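Local coordinates for protein ADP-ribosyltransferase (Staphylococcus aureus, PDB 1OJQ) that transfers a single ADP-ribose unit from NAD to target proteins, probably Rho-type GTPases, as other C3-like exoenzymes do, at residues I33-K38 / K170-Y175; Y136-V142 / Q179-R185; A23-D29 / S73-T77; N88-L92 / P151-K155. All blocks are in the same frame, centred on the assembly; numbering follows the deposited sequence.

Interaction 1. Residues I33-K38 / K170-Y175; sequences IYNYTK and KELTAY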
# COMPACT_ATOMS: atom_id res chain seq x y z
N ILE A 33 14.61 -4.92 -5.40
CA ILE A 33 13.78 -4.36 -4.32
C ILE A 33 14.46 -3.12 -3.75
O ILE A 33 13.82 -2.09 -3.54
CB ILE A 33 13.54 -5.38 -3.20
CG1 ILE A 33 12.74 -6.60 -3.69
CG2 ILE A 33 12.89 -4.76 -1.98
CD1 ILE A 33 12.89 -7.79 -2.74
N TYR A 34 15.77 -3.19 -3.50
CA TYR A 34 16.46 -2.05 -2.87
C TYR A 34 16.31 -0.82 -3.76
O TYR A 34 15.95 0.26 -3.30
CB TYR A 34 17.94 -2.35 -2.61
CG TYR A 34 18.56 -1.30 -1.72
CD1 TYR A 34 18.57 -1.45 -0.33
CD2 TYR A 34 19.15 -0.15 -2.24
CE1 TYR A 34 19.13 -0.51 0.51
CE2 TYR A 34 19.71 0.80 -1.41
CZ TYR A 34 19.70 0.62 -0.05
OH TYR A 34 20.27 1.57 0.76
N ASN A 35 16.64 -0.95 -5.04
CA ASN A 35 16.55 0.19 -5.94
C ASN A 35 15.14 0.76 -6.01
O ASN A 35 14.97 1.98 -6.11
CB ASN A 35 17.03 -0.18 -7.35
CG ASN A 35 18.54 -0.29 -7.39
OD1 ASN A 35 19.27 0.27 -6.56
ND2 ASN A 35 19.03 -1.04 -8.37
N TYR A 36 14.12 -0.09 -5.95
CA TYR A 36 12.74 0.42 -5.93
C TYR A 36 12.52 1.30 -4.70
O TYR A 36 11.95 2.39 -4.81
CB TYR A 36 11.72 -0.74 -6.02
CG TYR A 36 10.32 -0.14 -6.12
CD1 TYR A 36 9.85 0.27 -7.36
CD2 TYR A 36 9.51 0.02 -5.01
CE1 TYR A 36 8.57 0.83 -7.46
CE2 TYR A 36 8.25 0.58 -5.10
CZ TYR A 36 7.79 0.98 -6.34
OH TYR A 36 6.53 1.54 -6.44
N THR A 37 12.93 0.83 -3.53
CA THR A 37 12.72 1.59 -2.30
C THR A 37 13.46 2.92 -2.32
O THR A 37 12.94 3.86 -1.71
CB THR A 37 13.14 0.84 -1.02
OG1 THR A 37 14.57 0.68 -0.99
CG2 THR A 37 12.51 -0.54 -0.97
N LYS A 38 14.59 3.03 -2.99
CA LYS A 38 15.36 4.25 -3.11
C LYS A 38 14.68 5.34 -3.95
O LYS A 38 14.83 6.51 -3.66
CB LYS A 38 16.67 3.99 -3.87
CG LYS A 38 17.66 3.04 -3.24
CD LYS A 38 18.84 2.88 -4.19
CE LYS A 38 19.84 4.02 -4.02
NZ LYS A 38 20.96 3.88 -5.00
N LYS A 170 17.84 -5.32 5.93
CA LYS A 170 18.67 -4.16 5.66
C LYS A 170 19.28 -4.17 4.28
O LYS A 170 19.64 -3.10 3.81
CB LYS A 170 19.78 -4.02 6.71
CG LYS A 170 19.28 -3.90 8.13
CD LYS A 170 19.36 -2.48 8.67
CE LYS A 170 18.36 -2.26 9.79
NZ LYS A 170 18.85 -1.25 10.77
N GLU A 171 19.36 -5.34 3.64
CA GLU A 171 19.89 -5.37 2.29
C GLU A 171 18.82 -5.20 1.22
O GLU A 171 19.14 -5.11 0.02
CB GLU A 171 20.65 -6.69 2.11
CG GLU A 171 19.75 -7.86 1.76
CD GLU A 171 19.06 -8.45 2.98
OE1 GLU A 171 18.47 -9.55 2.83
OE2 GLU A 171 19.09 -7.85 4.07
N LEU A 172 17.55 -5.17 1.61
CA LEU A 172 16.42 -5.07 0.70
C LEU A 172 15.82 -3.65 0.64
O LEU A 172 15.23 -3.33 -0.39
CB LEU A 172 15.28 -6.02 1.08
CG LEU A 172 15.62 -7.51 1.14
CD1 LEU A 172 14.37 -8.32 1.49
CD2 LEU A 172 16.23 -7.98 -0.18
N THR A 173 15.92 -2.87 1.72
CA THR A 173 15.25 -1.55 1.70
C THR A 173 16.14 -0.40 2.15
O THR A 173 16.91 -0.55 3.10
CB THR A 173 13.97 -1.57 2.56
OG1 THR A 173 13.35 -0.27 2.48
CG2 THR A 173 14.25 -1.83 4.02
N ALA A 174 16.03 0.73 1.46
CA ALA A 174 16.74 1.95 1.81
C ALA A 174 16.08 2.62 3.02
O ALA A 174 16.62 3.59 3.58
CB ALA A 174 16.79 2.91 0.62
N TYR A 175 14.93 2.08 3.41
CA TYR A 175 14.13 2.64 4.50
C TYR A 175 13.73 1.59 5.54
O TYR A 175 12.53 1.30 5.65
CB TYR A 175 12.86 3.29 3.92
CG TYR A 175 13.21 4.54 3.15
CD1 TYR A 175 13.62 4.45 1.82
CD2 TYR A 175 13.16 5.78 3.76
CE1 TYR A 175 13.96 5.58 1.09
CE2 TYR A 175 13.50 6.92 3.03
CZ TYR A 175 13.89 6.81 1.72
OH TYR A 175 14.22 7.93 1.01
O HOH W 1 14.73 7.85 -1.58

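Interaction 2. Residues Y136-V142 / Q179-R185; sequences YSSTQLV and QEVLLPR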
# COMPACT_ATOMS: atom_id res chain seq x y z
N TYR A 136 3.41 -0.21 -8.56
CA TYR A 136 3.49 -1.13 -7.42
C TYR A 136 2.84 -0.48 -6.21
O TYR A 136 2.65 0.74 -6.19
CB TYR A 136 4.95 -1.52 -7.12
CG TYR A 136 5.51 -2.30 -8.30
CD1 TYR A 136 5.42 -3.68 -8.39
CD2 TYR A 136 6.16 -1.61 -9.32
CE1 TYR A 136 5.95 -4.38 -9.49
CE2 TYR A 136 6.68 -2.28 -10.41
CZ TYR A 136 6.57 -3.66 -10.49
OH TYR A 136 7.11 -4.29 -11.59
N SER A 137 2.48 -1.26 -5.18
CA SER A 137 1.88 -0.64 -3.99
C SER A 137 2.75 -0.92 -2.77
O SER A 137 3.01 -2.09 -2.43
CB SER A 137 0.49 -1.21 -3.74
OG SER A 137 -0.42 -0.86 -4.77
N SER A 138 3.18 0.15 -2.12
CA SER A 138 4.00 0.03 -0.91
C SER A 138 3.11 0.12 0.32
O SER A 138 2.38 1.09 0.43
CB SER A 138 5.06 1.14 -0.88
OG SER A 138 5.87 1.04 -2.05
N THR A 139 3.17 -0.85 1.21
CA THR A 139 2.29 -0.94 2.36
C THR A 139 3.13 -1.36 3.55
O THR A 139 4.32 -1.63 3.35
CB THR A 139 1.16 -1.98 2.18
OG1 THR A 139 1.72 -3.31 2.21
CG2 THR A 139 0.49 -1.82 0.82
N GLN A 140 2.55 -1.42 4.75
CA GLN A 140 3.31 -1.87 5.91
C GLN A 140 2.45 -2.74 6.82
O GLN A 140 1.23 -2.59 6.94
CB GLN A 140 3.94 -0.71 6.68
CG GLN A 140 3.07 0.39 7.20
CD GLN A 140 3.81 1.60 7.74
OE1 GLN A 140 5.01 1.58 8.05
NE2 GLN A 140 3.09 2.71 7.88
N LEU A 141 3.13 -3.67 7.49
CA LEU A 141 2.41 -4.54 8.43
C LEU A 141 2.00 -3.84 9.71
O LEU A 141 0.99 -4.18 10.33
CB LEU A 141 3.27 -5.75 8.86
CG LEU A 141 3.36 -6.95 7.92
CD1 LEU A 141 4.36 -7.95 8.50
CD2 LEU A 141 1.99 -7.59 7.68
N VAL A 142 2.80 -2.88 10.16
CA VAL A 142 2.51 -2.10 11.37
C VAL A 142 2.27 -0.64 10.97
O VAL A 142 3.15 0.04 10.44
CB VAL A 142 3.64 -2.18 12.40
CG1 VAL A 142 3.32 -1.38 13.66
CG2 VAL A 142 3.91 -3.64 12.76
N GLN A 179 8.55 -1.95 8.23
CA GLN A 179 7.77 -3.18 8.12
C GLN A 179 7.11 -3.28 6.76
O GLN A 179 5.95 -3.68 6.65
CB GLN A 179 6.73 -3.22 9.26
CG GLN A 179 7.39 -3.38 10.63
CD GLN A 179 8.05 -4.73 10.83
OE1 GLN A 179 8.87 -4.85 11.76
NE2 GLN A 179 7.74 -5.76 10.06
N GLU A 180 7.83 -2.91 5.71
CA GLU A 180 7.22 -2.78 4.39
C GLU A 180 6.88 -4.11 3.74
O GLU A 180 7.64 -5.06 3.70
CB GLU A 180 8.12 -1.96 3.44
CG GLU A 180 7.40 -1.74 2.09
CD GLU A 180 8.06 -0.70 1.21
OE1 GLU A 180 9.01 -0.01 1.66
OE2 GLU A 180 7.62 -0.56 0.04
N VAL A 181 5.67 -4.14 3.18
CA VAL A 181 5.23 -5.23 2.30
C VAL A 181 5.01 -4.63 0.91
O VAL A 181 4.28 -3.63 0.82
CB VAL A 181 3.94 -5.89 2.81
CG1 VAL A 181 3.32 -6.82 1.79
CG2 VAL A 181 4.28 -6.61 4.12
N LEU A 182 5.63 -5.17 -0.12
CA LEU A 182 5.48 -4.65 -1.48
C LEU A 182 4.47 -5.50 -2.24
O LEU A 182 4.66 -6.71 -2.31
CB LEU A 182 6.87 -4.65 -2.13
CG LEU A 182 7.00 -3.87 -3.44
CD1 LEU A 182 6.66 -2.40 -3.22
CD2 LEU A 182 8.40 -4.07 -4.01
N LEU A 183 3.42 -4.92 -2.80
CA LEU A 183 2.41 -5.65 -3.57
C LEU A 183 2.60 -5.49 -5.07
O LEU A 183 3.14 -4.48 -5.53
CB LEU A 183 0.99 -5.18 -3.17
CG LEU A 183 0.69 -5.17 -1.66
CD1 LEU A 183 -0.70 -4.61 -1.39
CD2 LEU A 183 0.87 -6.57 -1.11
N PRO A 184 2.16 -6.46 -5.86
CA PRO A 184 2.28 -6.42 -7.31
C PRO A 184 1.67 -5.16 -7.91
O PRO A 184 0.71 -4.58 -7.39
CB PRO A 184 1.39 -7.58 -7.78
CG PRO A 184 1.39 -8.53 -6.63
CD PRO A 184 1.52 -7.70 -5.39
N ARG A 185 2.24 -4.78 -9.05
CA ARG A 185 1.62 -3.73 -9.85
C ARG A 185 0.22 -4.19 -10.25
O ARG A 185 -0.04 -5.37 -10.45
CB ARG A 185 2.48 -3.38 -11.05
CG ARG A 185 2.64 -4.52 -12.07
CD ARG A 185 3.71 -4.09 -13.08
NE ARG A 185 3.93 -5.08 -14.12
CZ ARG A 185 3.35 -5.04 -15.31
NH1 ARG A 185 2.52 -4.04 -15.60
NH2 ARG A 185 3.60 -5.98 -16.22
O HOH W 2 -0.09 -2.09 -7.11

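Interaction 3. Residues A23-D29 / S73-T77; sequences AKYSSKD and SKSVT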
# COMPACT_ATOMS: atom_id res chain seq x y z
N ALA A 23 10.96 -17.03 -0.24
CA ALA A 23 11.24 -16.51 -1.58
C ALA A 23 12.61 -16.89 -2.13
O ALA A 23 12.76 -16.89 -3.36
CB ALA A 23 11.09 -14.98 -1.54
N LYS A 24 13.60 -17.20 -1.29
CA LYS A 24 14.94 -17.59 -1.72
C LYS A 24 15.51 -16.56 -2.67
O LYS A 24 15.89 -16.89 -3.80
CB LYS A 24 14.96 -18.92 -2.48
CG LYS A 24 14.38 -20.11 -1.73
CD LYS A 24 14.35 -21.34 -2.63
N TYR A 25 15.54 -15.31 -2.25
CA TYR A 25 15.92 -14.23 -3.14
C TYR A 25 17.34 -14.42 -3.68
O TYR A 25 18.22 -14.80 -2.91
CB TYR A 25 15.86 -12.88 -2.41
CG TYR A 25 14.47 -12.36 -2.12
CD1 TYR A 25 14.23 -11.72 -0.91
CD2 TYR A 25 13.44 -12.51 -3.04
CE1 TYR A 25 12.97 -11.23 -0.61
CE2 TYR A 25 12.18 -12.03 -2.74
CZ TYR A 25 11.96 -11.39 -1.54
OH TYR A 25 10.71 -10.91 -1.23
N SER A 26 17.52 -14.11 -4.95
CA SER A 26 18.81 -14.02 -5.61
C SER A 26 19.44 -12.64 -5.43
O SER A 26 18.79 -11.73 -4.93
CB SER A 26 18.64 -14.28 -7.11
OG SER A 26 17.97 -13.15 -7.66
N SER A 27 20.68 -12.45 -5.86
CA SER A 27 21.30 -11.13 -5.76
C SER A 27 20.51 -10.11 -6.57
O SER A 27 20.38 -8.95 -6.17
CB SER A 27 22.75 -11.18 -6.25
OG SER A 27 23.50 -12.08 -5.45
N LYS A 28 19.98 -10.55 -7.72
CA LYS A 28 19.21 -9.60 -8.54
C LYS A 28 17.90 -9.18 -7.87
O LYS A 28 17.51 -8.02 -7.99
CB LYS A 28 18.90 -10.26 -9.90
CG LYS A 28 19.69 -9.63 -11.04
CD LYS A 28 18.81 -8.60 -11.74
CE LYS A 28 19.65 -7.72 -12.65
NZ LYS A 28 19.05 -6.38 -12.83
N ASP A 29 17.26 -10.13 -7.20
CA ASP A 29 16.05 -9.86 -6.43
C ASP A 29 16.34 -8.76 -5.42
O ASP A 29 15.62 -7.78 -5.25
CB ASP A 29 15.56 -11.11 -5.70
CG ASP A 29 14.93 -12.16 -6.58
OD1 ASP A 29 14.23 -11.78 -7.54
OD2 ASP A 29 15.13 -13.36 -6.31
N SER A 73 6.59 -12.16 -7.00
CA SER A 73 5.88 -13.43 -7.23
C SER A 73 6.53 -14.57 -6.48
O SER A 73 5.93 -15.65 -6.38
CB SER A 73 5.86 -13.73 -8.74
OG SER A 73 7.10 -14.30 -9.17
N LYS A 74 7.74 -14.37 -5.96
CA LYS A 74 8.46 -15.45 -5.27
C LYS A 74 7.91 -15.74 -3.87
O LYS A 74 8.28 -16.76 -3.27
CB LYS A 74 9.97 -15.16 -5.18
CG LYS A 74 10.60 -15.37 -6.55
CD LYS A 74 12.11 -15.17 -6.50
CE LYS A 74 12.74 -15.38 -7.87
NZ LYS A 74 14.24 -15.28 -7.76
N SER A 75 7.05 -14.87 -3.36
CA SER A 75 6.42 -15.19 -2.08
C SER A 75 4.93 -14.83 -2.12
O SER A 75 4.50 -13.87 -2.76
CB SER A 75 7.07 -14.51 -0.88
OG SER A 75 7.27 -13.12 -1.09
N VAL A 76 4.18 -15.65 -1.40
CA VAL A 76 2.77 -15.37 -1.19
C VAL A 76 2.50 -15.27 0.30
O VAL A 76 3.23 -15.77 1.16
CB VAL A 76 1.84 -16.43 -1.82
CG1 VAL A 76 2.05 -16.46 -3.32
CG2 VAL A 76 2.06 -17.80 -1.19
N THR A 77 1.41 -14.59 0.65
CA THR A 77 1.11 -14.49 2.08
C THR A 77 0.73 -15.85 2.68
O THR A 77 -0.13 -16.53 2.13
CB THR A 77 -0.06 -13.51 2.32
OG1 THR A 77 -1.17 -13.93 1.51
CG2 THR A 77 0.32 -12.10 1.87
O HOH W 3 15.06 -17.59 -6.28
O HOH W 4 8.88 -11.93 -2.79
O HOH W 5 9.05 -11.72 0.93
O HOH W 6 13.99 -13.07 -10.06

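Interaction 4. Residues N88-L92 / P151-K155; sequences NLDYL and PIELK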
# COMPACT_ATOMS: atom_id res chain seq x y z
N ASN A 88 -1.44 11.18 2.41
CA ASN A 88 -1.80 12.59 2.51
C ASN A 88 -3.19 12.83 1.94
O ASN A 88 -3.70 11.98 1.22
CB ASN A 88 -0.76 13.46 1.77
CG ASN A 88 0.57 13.46 2.51
OD1 ASN A 88 0.56 13.69 3.71
ND2 ASN A 88 1.68 13.21 1.85
N LEU A 89 -3.80 13.98 2.24
CA LEU A 89 -5.17 14.14 1.74
C LEU A 89 -5.27 14.19 0.23
O LEU A 89 -6.36 13.96 -0.32
CB LEU A 89 -5.78 15.40 2.33
CG LEU A 89 -6.12 15.44 3.81
CD1 LEU A 89 -6.73 16.80 4.15
CD2 LEU A 89 -7.06 14.32 4.24
N ASP A 90 -4.18 14.47 -0.51
CA ASP A 90 -4.29 14.60 -1.96
C ASP A 90 -4.59 13.25 -2.61
O ASP A 90 -4.95 13.16 -3.78
CB ASP A 90 -3.04 15.20 -2.60
CG ASP A 90 -1.78 14.44 -2.27
OD1 ASP A 90 -1.85 13.22 -2.03
OD2 ASP A 90 -0.70 15.07 -2.26
N TYR A 91 -4.46 12.17 -1.83
CA TYR A 91 -4.99 10.88 -2.28
C TYR A 91 -6.46 11.02 -2.67
O TYR A 91 -6.90 10.26 -3.54
CB TYR A 91 -4.81 9.85 -1.17
CG TYR A 91 -5.58 8.56 -1.34
CD1 TYR A 91 -5.11 7.56 -2.17
CD2 TYR A 91 -6.77 8.36 -0.65
CE1 TYR A 91 -5.84 6.39 -2.29
CE2 TYR A 91 -7.51 7.20 -0.76
CZ TYR A 91 -7.02 6.22 -1.60
OH TYR A 91 -7.72 5.04 -1.74
N LEU A 92 -7.21 11.93 -2.05
CA LEU A 92 -8.65 12.05 -2.32
C LEU A 92 -8.97 12.94 -3.50
O LEU A 92 -10.13 13.20 -3.83
CB LEU A 92 -9.37 12.59 -1.08
CG LEU A 92 -9.17 11.77 0.20
CD1 LEU A 92 -9.79 12.51 1.38
CD2 LEU A 92 -9.74 10.36 0.05
N PRO A 151 -2.92 11.94 7.56
CA PRO A 151 -4.38 12.04 7.77
C PRO A 151 -5.17 10.78 7.45
O PRO A 151 -6.20 10.52 8.06
CB PRO A 151 -4.81 13.12 6.76
CG PRO A 151 -3.57 13.91 6.51
CD PRO A 151 -2.46 12.88 6.53
N ILE A 152 -4.71 10.00 6.48
CA ILE A 152 -5.47 8.84 6.00
C ILE A 152 -4.69 7.56 6.23
O ILE A 152 -3.49 7.48 5.98
CB ILE A 152 -5.79 9.02 4.52
CG1 ILE A 152 -6.79 10.17 4.28
CG2 ILE A 152 -6.30 7.76 3.84
CD1 ILE A 152 -6.91 10.49 2.81
N GLU A 153 -5.39 6.54 6.70
CA GLU A 153 -4.84 5.19 6.77
C GLU A 153 -5.66 4.27 5.87
O GLU A 153 -6.86 4.05 6.13
CB GLU A 153 -4.88 4.67 8.19
CG GLU A 153 -4.35 3.25 8.36
CD GLU A 153 -4.65 2.74 9.77
OE1 GLU A 153 -5.71 2.11 9.94
OE2 GLU A 153 -3.84 2.99 10.69
N LEU A 154 -5.03 3.78 4.81
CA LEU A 154 -5.62 2.76 3.94
C LEU A 154 -5.30 1.40 4.56
O LEU A 154 -4.13 1.03 4.64
CB LEU A 154 -5.08 2.91 2.52
CG LEU A 154 -5.60 1.96 1.45
CD1 LEU A 154 -7.12 2.01 1.30
CD2 LEU A 154 -4.92 2.28 0.12
N LYS A 155 -6.34 0.72 5.01
CA LYS A 155 -6.24 -0.56 5.73
C LYS A 155 -6.71 -1.66 4.81
O LYS A 155 -7.89 -1.79 4.46
CB LYS A 155 -7.04 -0.41 7.02
CG LYS A 155 -7.29 -1.69 7.80
CD LYS A 155 -8.04 -1.43 9.10
CE LYS A 155 -8.35 -2.73 9.83
NZ LYS A 155 -9.21 -2.49 11.03

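Interaction 1. Residues I33-K38 / K170-Y175
The ring of Tyr34 leans aslant against the peptide chain running from Glu171 to Ala174, with Tyr34 CE1 3.4 Å from Thr173 C and Tyr34 CZ 3.8 Å from Ala174 CB. With CG anti to the backbone N (chi1 -168°), the ring is carried along the loop, and a broad aromatic suits this place because one side chain can cover several successive peptide groups. The other ring, Tyr175, meets the helix at its far end. Thr37 O approaches it obliquely, while a water lies at its edge, in plane, and bridges Tyr175 OH to Lys38 O. Between the two rings sits the one direct hydrogen bond of the contact, from Ala174 N to Thr37 OG1 (2.9 Å, nearly straight at 171°). Thr37 OG1 gives its proton to Tyr34 O at 2.7 Å, one turn back in the helix, so threonine serves as donor and acceptor at once. The two threonine side chains cross at about a right angle, with Thr37 CG2 3.6 Å from Thr173 OG1. Further back, Leu172 O rests 3.2 Å from Ile33 CG2. Thr173 OG1 in turn accepts from Tyr175 N, an ST turn. Helix 27-38 thus backs the loop between strands 165-166 and 180-183, whose later part, leading to Glu180, probably corresponds to the ADP-ribosylating turn-turn loop of C3-like toxins, and Thr37 itself contacts NAD.

Interaction 2. Residues Y136-V142 / Q179-R185
Strands 137-140 and 180-183 pair antiparallel, and Ser137, Ser138 and Thr139 probably occupy the place of the Ser-Thr-Ser motif of ADP-ribosylating toxins. Thr139 and Val181 form a hydrogen-bonded pair. The threonine hydroxyl is set between the backbone N and the carbonyl carbon (chi1 71°), from where Thr139 OG1 reaches Val181 O at 2.9 Å, tilted 35° from the carbonyl plane. Thr139 N reaches Val181 O too, at 3.0 Å, so two donors of one residue grip it. The same torsion turns Thr139 CG2 to Leu183 CD1, 3.8 Å away, and the branched residue thereby supplies both a polar and an apolar arm. On the other face of the sheet the NAD-binding Glu180 is stretched out, bringing Glu180 OE2 to Ser138 OG at 3.2 Å, a weak hydrogen bond at most. Beyond the paired strands, Leu141 N still bonds to Gln179 O, and Leu141 CG packs on Val181 CG2. At the other end Arg185 crosses Tyr136 with its chain extended. Arg185 CB stands over the centre of one face of the Tyr136 ring, 4.0 Å from its centroid, and Leu183 O lies at the ring edge, in plane. Asp69 ties both polar ends, bonding to Tyr136 OH and forming a salt bridge with Arg185 NE. One water takes a proton from Ser137 OG at 2.7 Å and gives one to Pro184 O at 2.6 Å.

Interaction 3. Residues A23-D29 / S73-T77
Lys74 and Asp29 meet from opposite directions in a salt bridge, Lys74 NZ lying 2.6 Å from Asp29 OD2 on the syn lone pair of that oxygen. The aspartate also belongs to a capping box at the start of helix 27-38. Ser26 N bonds to Asp29 OD2 at 2.9 Å from the anti side, 23° out of the carboxylate plane, and Asp29 N returns a bond to Ser26 OG at the N-cap. OD2 therefore has two donors. A short acidic residue suits this position because it can serve the cap and the lysine together, and the N-terminus of the helix would be expected to favour its negative charge. Asp29 OD1 is held in turn by Thr71 OG1 from helix 59-73. The lysine gets to its partner because its chain runs straight beyond CG, passing along Ala23 O on the way, and a water links its NZ to Lys24 O.

Nearer the backbone, Ala23 ends helix 9-23, and Lys24 leaves the helical conformation with positive phi. The small CB of Ala23 touches Lys74 CB at 3.8 Å, and Ala23 CA sends a CA-H...O contact to Lys74 O. The same methyl lies over one face of the Tyr25 ring, towards its rim. Thus the turn joining two helices is pinned to the chain that follows helix 59-73. Ser75 OG bonds to Ala164 O, while two waters bridge it to Tyr25 OH; one lies in the plane of the tyrosine ring, 2.6 Å from Tyr25 OH and 2.6 Å from Ser75 OG.

Interaction 4. Residues N88-L92 / P151-K155
Ile152 meets the segment 88-92 with the end of its longer branch: CG1 stands anti to the carbonyl carbon (chi1 -68°) and chi2 of 170° extends the chain, so that CD1 is thrust forward among Leu89, Tyr91 and Leu92. Leu92 reaches back tip to tip, Leu92 CG lying 3.7 Å from Ile152 CD1. Tyr91, with CG anti to its own N (chi1 166°), comes across at about a right angle; Tyr91 CD2 lies 4.1 Å from Ile152 CD1, and the ring is approached obliquely. Leu89 also crosses the isoleucine near a right angle, with Leu89 CD2 4.1 Å from Ile152 CD1. A long, branched aliphatic chain fits here because the CG1-CD1 arm can push its end methyl in among several side chains. The three residues are brought to one side by a short 3-10 turn, in which Tyr91 N bonds to Asn88 O and Leu92 N to Leu89 O. This turn follows strand 81-87, an outermost strand of the five-stranded mixed sheet of the ADP-ribosyltransferase fold, paired with strand 152-158; Asn88, just before the turn, and Asp90 within it bind NAD. Leu106 of helix 100-106 extends the apolar cluster round Leu89 and Leu92. Next to Ile152, the rigid ring of Pro151 offers Pro151 CB to Leu89 CD2 at 3.6 Å. Further along the strand, Leu154 projects on the same side as Ile152, and Leu154 CD1 comes 4.3 Å from Tyr91 OH. The hydroxyl of Tyr91 bonds to Tyr189 OH while its ring packs among the aliphatic chains.

How the interactions relate
Interactions 1 and 2 meet at NAD-binding residues: the side chain of Thr37 in interaction 1 is about 4 Å from that of Glu180 in interaction 2 (nearest atoms), and Tyr36 OH touches Tyr136 CB at 3.5 Å. Interaction 3 shares helix 27-38 with interaction 1, and Tyr25 CE1 packs 3.8 Å from Leu172 CD1, bringing the turn before the helix against the loop that touches its C-terminal end. Interaction 4 contributes Asn88 and Asp90 to NAD binding from the turn that follows strand 81-87 of the five-stranded sheet, its centre about 15 Å from that of interaction 2. Interactions 3 and 4 lie on opposite sides of the chain's centre, their own centres about 29 Å apart.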